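PDB 5UR2: bifunctional protein PutA from Bdellovibrio bacteriovorus, which probably couples proline dehydrogenase and L-glutamate gamma-semialdehyde dehydrogenase activities, converting proline to glutamate with FAD and NAD+. Local coordinates for residues Tyr324-Glu329 / Gly450-Ser455. Residues are numbered along the deposited sequence; the frame is centred on the assembly and turned at random.
With P5F (N-propargylglycine-modified flavin adenine dinucleotide), chain F.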
# COMPACT_ATOMS: atom_id res chain seq x y z
N TYR B 324 -12.00 31.56 -19.75
CA TYR B 324 -13.09 31.50 -18.79
C TYR B 324 -13.63 30.08 -18.77
O TYR B 324 -13.58 29.37 -19.78
CB TYR B 324 -14.24 32.45 -19.17
CG TYR B 324 -13.86 33.89 -19.26
CD1 TYR B 324 -13.59 34.64 -18.11
CD2 TYR B 324 -13.75 34.51 -20.50
CE1 TYR B 324 -13.25 35.99 -18.20
CE2 TYR B 324 -13.38 35.85 -20.60
CZ TYR B 324 -13.14 36.58 -19.46
OH TYR B 324 -12.80 37.90 -19.58
N THR B 325 -14.15 29.67 -17.62
CA THR B 325 -14.74 28.34 -17.54
C THR B 325 -16.24 28.39 -17.25
O THR B 325 -16.87 27.35 -17.09
CB THR B 325 -14.00 27.47 -16.52
OG1 THR B 325 -13.91 28.16 -15.27
CG2 THR B 325 -12.57 27.18 -17.03
N ASN B 326 -16.83 29.58 -17.22
CA ASN B 326 -18.28 29.77 -17.24
C ASN B 326 -18.63 30.35 -18.60
O ASN B 326 -18.12 31.41 -18.98
CB ASN B 326 -18.69 30.69 -16.09
CG ASN B 326 -20.14 31.18 -16.18
OD1 ASN B 326 -20.93 30.73 -16.99
ND2 ASN B 326 -20.49 32.10 -15.28
N LYS B 327 -19.50 29.65 -19.35
CA LYS B 327 -19.69 30.05 -20.74
C LYS B 327 -20.31 31.45 -20.84
O LYS B 327 -20.06 32.17 -21.81
CB LYS B 327 -20.55 29.01 -21.47
CG LYS B 327 -20.49 29.16 -23.00
CD LYS B 327 -21.77 29.84 -23.55
CE LYS B 327 -21.69 30.05 -25.07
NZ LYS B 327 -22.91 30.76 -25.59
N ALA B 328 -21.13 31.84 -19.87
CA ALA B 328 -21.68 33.18 -19.84
C ALA B 328 -20.59 34.25 -19.70
O ALA B 328 -20.77 35.37 -20.17
CB ALA B 328 -22.73 33.31 -18.73
N GLU B 329 -19.46 33.92 -19.03
CA GLU B 329 -18.33 34.86 -19.01
C GLU B 329 -17.83 35.15 -20.41
O GLU B 329 -17.51 36.30 -20.74
CB GLU B 329 -17.17 34.33 -18.17
CG GLU B 329 -17.33 34.41 -16.68
CD GLU B 329 -16.09 33.91 -15.94
OE1 GLU B 329 -15.70 32.73 -16.10
OE2 GLU B 329 -15.48 34.73 -15.21
N GLY B 450 -26.46 38.34 -13.30
CA GLY B 450 -26.08 37.35 -12.31
C GLY B 450 -24.77 36.67 -12.59
O GLY B 450 -24.53 35.58 -12.06
N LEU B 451 -23.89 37.28 -13.39
CA LEU B 451 -22.66 36.63 -13.83
C LEU B 451 -21.68 36.49 -12.67
O LEU B 451 -21.23 37.49 -12.10
CB LEU B 451 -22.02 37.41 -14.97
CG LEU B 451 -20.70 36.82 -15.48
CD1 LEU B 451 -20.90 35.38 -16.05
CD2 LEU B 451 -20.07 37.75 -16.49
N THR B 452 -21.33 35.25 -12.36
CA THR B 452 -20.35 34.93 -11.34
C THR B 452 -19.00 34.65 -11.98
O THR B 452 -18.91 33.79 -12.86
CB THR B 452 -20.83 33.71 -10.55
OG1 THR B 452 -21.12 32.64 -11.46
CG2 THR B 452 -22.10 34.06 -9.76
N PRO B 453 -17.95 35.35 -11.60
CA PRO B 453 -16.64 35.12 -12.23
C PRO B 453 -16.07 33.76 -11.85
O PRO B 453 -16.42 33.16 -10.83
CB PRO B 453 -15.76 36.24 -11.68
CG PRO B 453 -16.58 36.95 -10.62
CD PRO B 453 -17.86 36.22 -10.42
N THR B 454 -15.18 33.27 -12.70
CA THR B 454 -14.37 32.10 -12.38
C THR B 454 -12.94 32.54 -12.14
O THR B 454 -12.51 33.61 -12.57
CB THR B 454 -14.41 31.04 -13.50
OG1 THR B 454 -13.88 31.60 -14.72
CG2 THR B 454 -15.84 30.49 -13.71
N SER B 455 -12.23 31.72 -11.48
CA SER B 455 -10.83 31.97 -11.22
C SER B 455 -9.97 31.19 -12.20
O SER B 455 -10.32 30.05 -12.54
CB SER B 455 -10.45 31.55 -9.79
OG SER B 455 -9.03 31.48 -9.64
PA P5F F . -21.79 30.02 -28.86
O1A P5F F . -22.63 31.28 -28.47
O2A P5F F . -22.38 28.72 -28.63
O5B P5F F . -20.49 29.87 -28.12
C5B P5F F . -19.73 28.67 -28.01
C4B P5F F . -18.33 29.03 -27.48
O4B P5F F . -18.31 29.37 -26.12
C3B P5F F . -17.27 27.97 -27.61
O3B P5F F . -16.78 27.86 -28.89
C2B P5F F . -16.25 28.42 -26.64
O2B P5F F . -15.48 29.41 -27.23
C1B P5F F . -17.07 29.03 -25.56
N9A P5F F . -17.32 28.16 -24.44
C8A P5F F . -17.93 26.91 -24.45
N7A P5F F . -17.98 26.45 -23.19
C5A P5F F . -17.42 27.38 -22.32
C6A P5F F . -17.19 27.44 -20.95
N6A P5F F . -17.59 26.36 -20.09
N1A P5F F . -16.59 28.51 -20.40
C2A P5F F . -16.20 29.56 -21.16
N3A P5F F . -16.38 29.52 -22.51
C4A P5F F . -16.98 28.48 -23.11
N1 P5F F . -11.90 30.31 -33.19
C2 P5F F . -10.54 30.58 -32.80
O2 P5F F . -10.15 30.29 -31.51
N3 P5F F . -9.61 31.14 -33.73
C4 P5F F . -9.97 31.46 -35.07
O4 P5F F . -9.01 32.01 -35.92
C4X P5F F . -11.41 31.17 -35.48
N5 P5F F . -11.86 31.32 -36.86
C5X P5F F . -13.32 31.44 -37.05
C6 P5F F . -13.86 32.14 -38.26
C7 P5F F . -15.25 32.33 -38.41
C7M P5F F . -15.78 33.03 -39.64
C8 P5F F . -16.15 31.87 -37.40
C8M P5F F . -17.65 32.07 -37.52
C9 P5F F . -15.66 31.22 -36.25
C9A P5F F . -14.19 31.01 -36.09
N10 P5F F . -13.68 30.35 -34.88
C10 P5F F . -12.30 30.62 -34.55
C1' P5F F . -14.55 29.61 -33.94
C2' P5F F . -15.24 30.53 -32.94
O2' P5F F . -14.29 31.05 -32.09
C3' P5F F . -16.35 29.87 -32.11
O3' P5F F . -15.79 28.87 -31.36
C4' P5F F . -17.48 29.27 -32.93
O4' P5F F . -17.58 30.00 -34.10
C5' P5F F . -18.83 29.13 -32.18
O5' P5F F . -19.14 30.22 -31.35
P P5F F . -20.60 30.89 -31.19
O1P P5F F . -20.68 32.42 -30.81
O2P P5F F . -21.27 30.44 -32.54
O3P P5F F . -21.41 29.79 -30.28
C21 P5F F . -10.40 29.36 -37.79
C22 P5F F . -11.12 30.44 -37.40
C23 P5F F . -8.87 29.31 -37.62
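E329 grips T454 with both carboxylate oxygens. T454 OG1 donates a hydrogen bond to E329 OE1, on its syn lone pair, at 2.5 Å, while OE2 accepts T454 N at 2.9 Å from above the carboxylate plane. A glutamate suits this place because one acidic group can receive the backbone N-H and the hydroxyl of the same residue, one on each oxygen. With chi1 61°, T454 OG1 sits between its own backbone N and carbonyl carbon; besides donating, it accepts a weak bond from T325 N, and it is bonded to R277, whose charge may polarise the cluster. The threonine's other branch, CG2, packs 3.7 Å from N326 CB.

N326, the N-cap of helix 327-343, has a short amide that offers both an acceptor and a donor: OD1 accepts A328 N at 3.1 Å, the donor well above the carbonyl plane, and ND2 gives a weak bond to T452 O at 3.3 Å. L451 CD1 lies 3.8 Å from both A328 CB and E329 CG; the small alanine lets the leucine methyl come close to the helix.

The same turn borders the adenine of the modified FAD. T325 O receives a weak bond from N6A, and K327's long cationic chain passes adenine and ribose to bond O1A of the diphosphate through NZ, also paired with D331. The linker after helix 440-444 thus packs on an N-capped helix of the proline dehydrogenase (beta/alpha)8 barrel, between strands 298-302 and 349-353 in sequence, its first turn at the adenine end of the FAD site.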